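Local coordinates for orotidine 5'-phosphate decarboxylase (Lactobacillus acidophilus, PDB 3TFX), which probably catalyses the decarboxylation of orotidine 5'-monophosphate to uridine 5'-monophosphate, the last step of de novo UMP synthesis, at residues S114-T122 against A153-I162. Numbering follows the deposited sequence.
Sequences SVPKLLAVT and AKHSGADGVI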
ATOM      1  N   SER A 114       3.139   9.301  21.256  1.00 23.17           N
ATOM      2  CA  SER A 114       1.736   9.325  20.887  1.00 21.87           C
ATOM      3  C   SER A 114       1.451   8.332  19.740  1.00 20.00           C
ATOM      4  O   SER A 114       2.217   8.252  18.775  1.00 19.65           O
ATOM      5  CB  SER A 114       1.336  10.756  20.518  1.00 22.08           C
ATOM      6  OG  SER A 114       0.022  10.800  19.995  1.00 25.38           O
ATOM      7  N   VAL A 115       0.360   7.571  19.856  1.00 17.96           N
ATOM      8  CA  VAL A 115      -0.024   6.590  18.830  1.00 15.53           C
ATOM      9  C   VAL A 115      -0.379   7.330  17.530  1.00 14.65           C
ATOM     10  O   VAL A 115      -1.204   8.249  17.540  1.00 13.90           O
ATOM     11  CB  VAL A 115      -1.239   5.717  19.255  1.00 15.56           C
ATOM     12  CG1 VAL A 115      -1.575   4.675  18.164  1.00 14.00           C
ATOM     13  CG2 VAL A 115      -1.009   5.019  20.607  1.00 15.01           C
ATOM     14  N   PRO A 116       0.243   6.934  16.410  1.00 13.58           N
ATOM     15  CA  PRO A 116      -0.069   7.549  15.129  1.00 12.90           C
ATOM     16  C   PRO A 116      -1.576   7.521  14.841  1.00 12.44           C
ATOM     17  O   PRO A 116      -2.276   6.597  15.263  1.00 12.60           O
ATOM     18  CB  PRO A 116       0.669   6.656  14.128  1.00 13.69           C
ATOM     19  CG  PRO A 116       1.789   6.071  14.874  1.00 12.62           C
ATOM     20  CD  PRO A 116       1.353   5.967  16.309  1.00 13.67           C
ATOM     21  N   LYS A 117      -2.068   8.535  14.145  1.00 11.35           N
ATOM     22  CA  LYS A 117      -3.481   8.579  13.760  1.00 10.87           C
ATOM     23  C   LYS A 117      -3.667   7.731  12.505  1.00 10.12           C
ATOM     24  O   LYS A 117      -2.875   7.826  11.579  1.00 10.18           O
ATOM     25  CB  LYS A 117      -3.943  10.028  13.530  1.00 10.46           C
ATOM     26  CG  LYS A 117      -3.790  10.921  14.752  1.00 11.79           C
ATOM     27  CD  LYS A 117      -5.022  10.799  15.636  1.00 15.85           C
ATOM     28  CE  LYS A 117      -4.693  10.627  17.106  1.00 19.01           C
ATOM     29  NZ  LYS A 117      -4.346  11.893  17.791  1.00 20.98           N
ATOM     30  N   LEU A 118      -4.696   6.887  12.495  1.00  9.53           N
ATOM     31  CA  LEU A 118      -4.975   6.014  11.353  1.00  8.60           C
ATOM     32  C   LEU A 118      -6.024   6.658  10.473  1.00  8.18           C
ATOM     33  O   LEU A 118      -7.155   6.891  10.899  1.00  8.26           O
ATOM     34  CB  LEU A 118      -5.481   4.647  11.827  1.00  8.38           C
ATOM     35  CG  LEU A 118      -5.896   3.604  10.788  1.00  8.56           C
ATOM     36  CD1 LEU A 118      -4.709   3.220   9.897  1.00  5.00           C
ATOM     37  CD2 LEU A 118      -6.494   2.362  11.502  1.00  6.96           C
ATOM     38  N   LEU A 119      -5.662   6.922   9.234  1.00  7.67           N
ATOM     39  CA  LEU A 119      -6.587   7.574   8.328  1.00  7.65           C
ATOM     40  C   LEU A 119      -6.999   6.612   7.229  1.00  7.33           C
ATOM     41  O   LEU A 119      -6.151   5.938   6.641  1.00  7.67           O
ATOM     42  CB  LEU A 119      -5.935   8.828   7.721  1.00  7.85           C
ATOM     43  CG  LEU A 119      -5.368   9.854   8.702  1.00  7.39           C
ATOM     44  CD1 LEU A 119      -4.452  10.840   7.974  1.00  5.48           C
ATOM     45  CD2 LEU A 119      -6.506  10.593   9.397  1.00  7.34           C
ATOM     46  N   ALA A 120      -8.289   6.563   6.939  1.00  6.86           N
ATOM     47  CA  ALA A 120      -8.800   5.682   5.892  1.00  7.76           C
ATOM     48  C   ALA A 120      -8.902   6.410   4.576  1.00  8.29           C
ATOM     49  O   ALA A 120      -9.403   7.542   4.500  1.00  8.53           O
ATOM     50  CB  ALA A 120     -10.157   5.099   6.266  1.00  7.22           C
ATOM     51  N   VAL A 121      -8.380   5.766   3.546  1.00  8.96           N
ATOM     52  CA  VAL A 121      -8.645   6.170   2.194  1.00 10.09           C
ATOM     53  C   VAL A 121      -9.938   5.511   1.798  1.00 11.26           C
ATOM     54  O   VAL A 121     -10.234   4.367   2.178  1.00 11.47           O
ATOM     55  CB  VAL A 121      -7.504   5.771   1.236  1.00 10.83           C
ATOM     56  CG1 VAL A 121      -7.956   5.824  -0.240  1.00 10.04           C
ATOM     57  CG2 VAL A 121      -6.294   6.679   1.486  1.00 10.70           C
ATOM     58  N   THR A 122     -10.705   6.248   1.021  1.00 12.17           N
ATOM     59  CA  THR A 122     -12.046   5.877   0.700  1.00 13.41           C
ATOM     60  C   THR A 122     -12.010   5.433  -0.783  1.00 14.13           C
ATOM     61  O   THR A 122     -11.636   4.271  -1.084  1.00 13.73           O
ATOM     62  CB  THR A 122     -12.941   7.089   1.118  1.00 13.77           C
ATOM     63  OG1 THR A 122     -13.855   6.717   2.158  1.00 16.14           O
ATOM     64  CG2 THR A 122     -13.590   7.830  -0.008  1.00 11.87           C
ATOM     65  N   ALA A 153     -15.084   2.984   8.520  1.00 14.54           N
ATOM     66  CA  ALA A 153     -13.754   3.278   9.056  1.00 14.12           C
ATOM     67  C   ALA A 153     -13.839   3.818  10.479  1.00 13.97           C
ATOM     68  O   ALA A 153     -13.112   3.353  11.364  1.00 13.81           O
ATOM     69  CB  ALA A 153     -13.011   4.275   8.150  1.00 14.01           C
ATOM     70  N   LYS A 154     -14.714   4.802  10.690  1.00 13.62           N
ATOM     71  CA  LYS A 154     -14.999   5.317  12.042  1.00 14.35           C
ATOM     72  C   LYS A 154     -15.388   4.188  13.005  1.00 14.75           C
ATOM     73  O   LYS A 154     -14.844   4.102  14.093  1.00 14.10           O
ATOM     74  CB  LYS A 154     -16.081   6.411  12.011  1.00 14.12           C
ATOM     75  CG  LYS A 154     -16.741   6.770  13.355  1.00 14.41           C
ATOM     76  CD  LYS A 154     -15.806   7.516  14.284  1.00 16.67           C
ATOM     77  CE  LYS A 154     -16.490   7.975  15.568  1.00 16.44           C
ATOM     78  NZ  LYS A 154     -15.496   8.634  16.484  1.00 15.09           N
ATOM     79  N   HIS A 155     -16.305   3.312  12.593  1.00 15.55           N
ATOM     80  CA  HIS A 155     -16.714   2.194  13.460  1.00 15.96           C
ATOM     81  C   HIS A 155     -15.677   1.088  13.589  1.00 15.60           C
ATOM     82  O   HIS A 155     -15.858   0.170  14.379  1.00 15.56           O
ATOM     83  CB  HIS A 155     -18.058   1.610  13.027  1.00 16.59           C
ATOM     84  CG  HIS A 155     -19.184   2.589  13.104  1.00 18.88           C
ATOM     85  ND1 HIS A 155     -19.352   3.443  14.174  1.00 21.60           N
ATOM     86  CD2 HIS A 155     -20.199   2.853  12.248  1.00 21.02           C
ATOM     87  CE1 HIS A 155     -20.409   4.206  13.965  1.00 23.06           C
ATOM     88  NE2 HIS A 155     -20.950   3.859  12.809  1.00 23.64           N
ATOM     89  N   SER A 156     -14.578   1.198  12.846  1.00 15.18           N
ATOM     90  CA  SER A 156     -13.541   0.175  12.862  1.00 15.03           C
ATOM     91  C   SER A 156     -12.192   0.611  13.440  1.00 14.89           C
ATOM     92  O   SER A 156     -11.179  -0.035  13.182  1.00 15.31           O
ATOM     93  CB  SER A 156     -13.337  -0.382  11.456  1.00 15.32           C
ATOM     94  OG  SER A 156     -14.562  -0.841  10.924  1.00 15.94           O
ATOM     95  N   GLY A 157     -12.167   1.703  14.196  1.00 14.33           N
ATOM     96  CA  GLY A 157     -10.918   2.181  14.799  1.00 14.05           C
ATOM     97  C   GLY A 157     -10.088   3.207  14.036  1.00 13.40           C
ATOM     98  O   GLY A 157      -9.033   3.622  14.512  1.00 12.96           O
ATOM     99  N   ALA A 158     -10.534   3.626  12.859  1.00 12.95           N
ATOM    100  CA  ALA A 158      -9.824   4.710  12.158  1.00 11.74           C
ATOM    101  C   ALA A 158     -10.025   6.025  12.904  1.00 11.38           C
ATOM    102  O   ALA A 158     -11.088   6.281  13.445  1.00 11.01           O
ATOM    103  CB  ALA A 158     -10.286   4.837  10.725  1.00 11.45           C
ATOM    104  N   ASP A 159      -8.997   6.861  12.929  1.00 11.41           N
ATOM    105  CA  ASP A 159      -9.102   8.164  13.572  1.00 11.55           C
ATOM    106  C   ASP A 159      -9.606   9.258  12.636  1.00 11.36           C
ATOM    107  O   ASP A 159      -9.987  10.343  13.080  1.00 10.26           O
ATOM    108  CB  ASP A 159      -7.757   8.554  14.155  1.00 11.75           C
ATOM    109  CG  ASP A 159      -7.260   7.546  15.154  1.00 12.81           C
ATOM    110  OD1 ASP A 159      -7.932   7.361  16.192  1.00 14.79           O
ATOM    111  OD2 ASP A 159      -6.202   6.941  14.901  1.00 14.24           O
ATOM    112  N   GLY A 160      -9.604   8.968  11.341  1.00 11.05           N
ATOM    113  CA  GLY A 160     -10.022   9.956  10.357  1.00 11.07           C
ATOM    114  C   GLY A 160     -10.077   9.391   8.959  1.00 11.22           C
ATOM    115  O   GLY A 160      -9.869   8.191   8.763  1.00 10.38           O
ATOM    116  N   VAL A 161     -10.414  10.259   7.996  1.00 11.21           N
ATOM    117  CA  VAL A 161     -10.416   9.905   6.582  1.00 11.68           C
ATOM    118  C   VAL A 161      -9.699  10.970   5.733  1.00 11.74           C
ATOM    119  O   VAL A 161      -9.611  12.133   6.113  1.00 10.84           O
ATOM    120  CB  VAL A 161     -11.844   9.774   6.015  1.00 12.03           C
ATOM    121  CG1 VAL A 161     -12.480   8.483   6.454  1.00 12.96           C
ATOM    122  CG2 VAL A 161     -12.695  11.014   6.387  1.00 11.82           C
ATOM    123  N   ILE A 162      -9.216  10.555   4.570  1.00 12.23           N
ATOM    124  CA  ILE A 162      -8.794  11.485   3.542  1.00 12.26           C
ATOM    125  C   ILE A 162     -10.023  11.756   2.692  1.00 13.04           C
ATOM    126  O   ILE A 162     -10.609  10.825   2.153  1.00 12.93           O
ATOM    127  CB  ILE A 162      -7.700  10.865   2.636  1.00 13.33           C
ATOM    128  CG1 ILE A 162      -6.568  10.223   3.469  1.00 11.60           C
ATOM    129  CG2 ILE A 162      -7.244  11.883   1.541  1.00 12.86           C
ATOM    130  CD1 ILE A 162      -5.814  11.150   4.415  1.00 10.98           C
TER
HETATM  131  O   HOH W   1      -9.905   8.945   0.524  1.00 12.64           O
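The backbones of L118 and A120 pair with D159, G160 and I162 where strands 117-121 and 160-162 run side by side as parallel neighbours in the eight-stranded TIM barrel, joined by a beta-alpha-beta crossover through helix 142-155. G160 O accepts from A120 N at 2.9 Å, and I162 N in turn gives its hydrogen to A120 O. D159 extends this pairing with its side chain. Its backbone N donates to L118 O at 2.7 Å. Its CB lies near that same L118 O and passes CD of K117, whose bent aliphatic chain crosses it at about a right angle; CG is 4.0 Å from K117 CD. With CG anti to the carbonyl carbon (chi1 -58°), the carboxylate turns back to the start of strand 117-121. There the anti lone pair of OD2 takes the hydrogen of L118 N at 2.8 Å, in a nearly straight bond. An aspartate suits the place because it is short enough to reach that N-H and charged to pair with K102 of helix 95-108, which forms a salt bridge to the same oxygen. With an alanine here, L118 N would probably lose its acceptor and the K102 ammonium this countercharge. G160 needs to be glycine, since a CB would collide with CD2 of L119. On the outer side, the small methyl of A120 lets helix 142-155 come close, its CB meeting A153 CB at 3.5 Å. Facing the barrel interior, L119 and I162 touch through their CD1 atoms, and V121, whose CG2 lies against I162 CG1, comes close to K64, the predicted proton donor. Past the last backbone bond between the strands, a water accepts from T122 N and donates to I162 O at 2.6 Å.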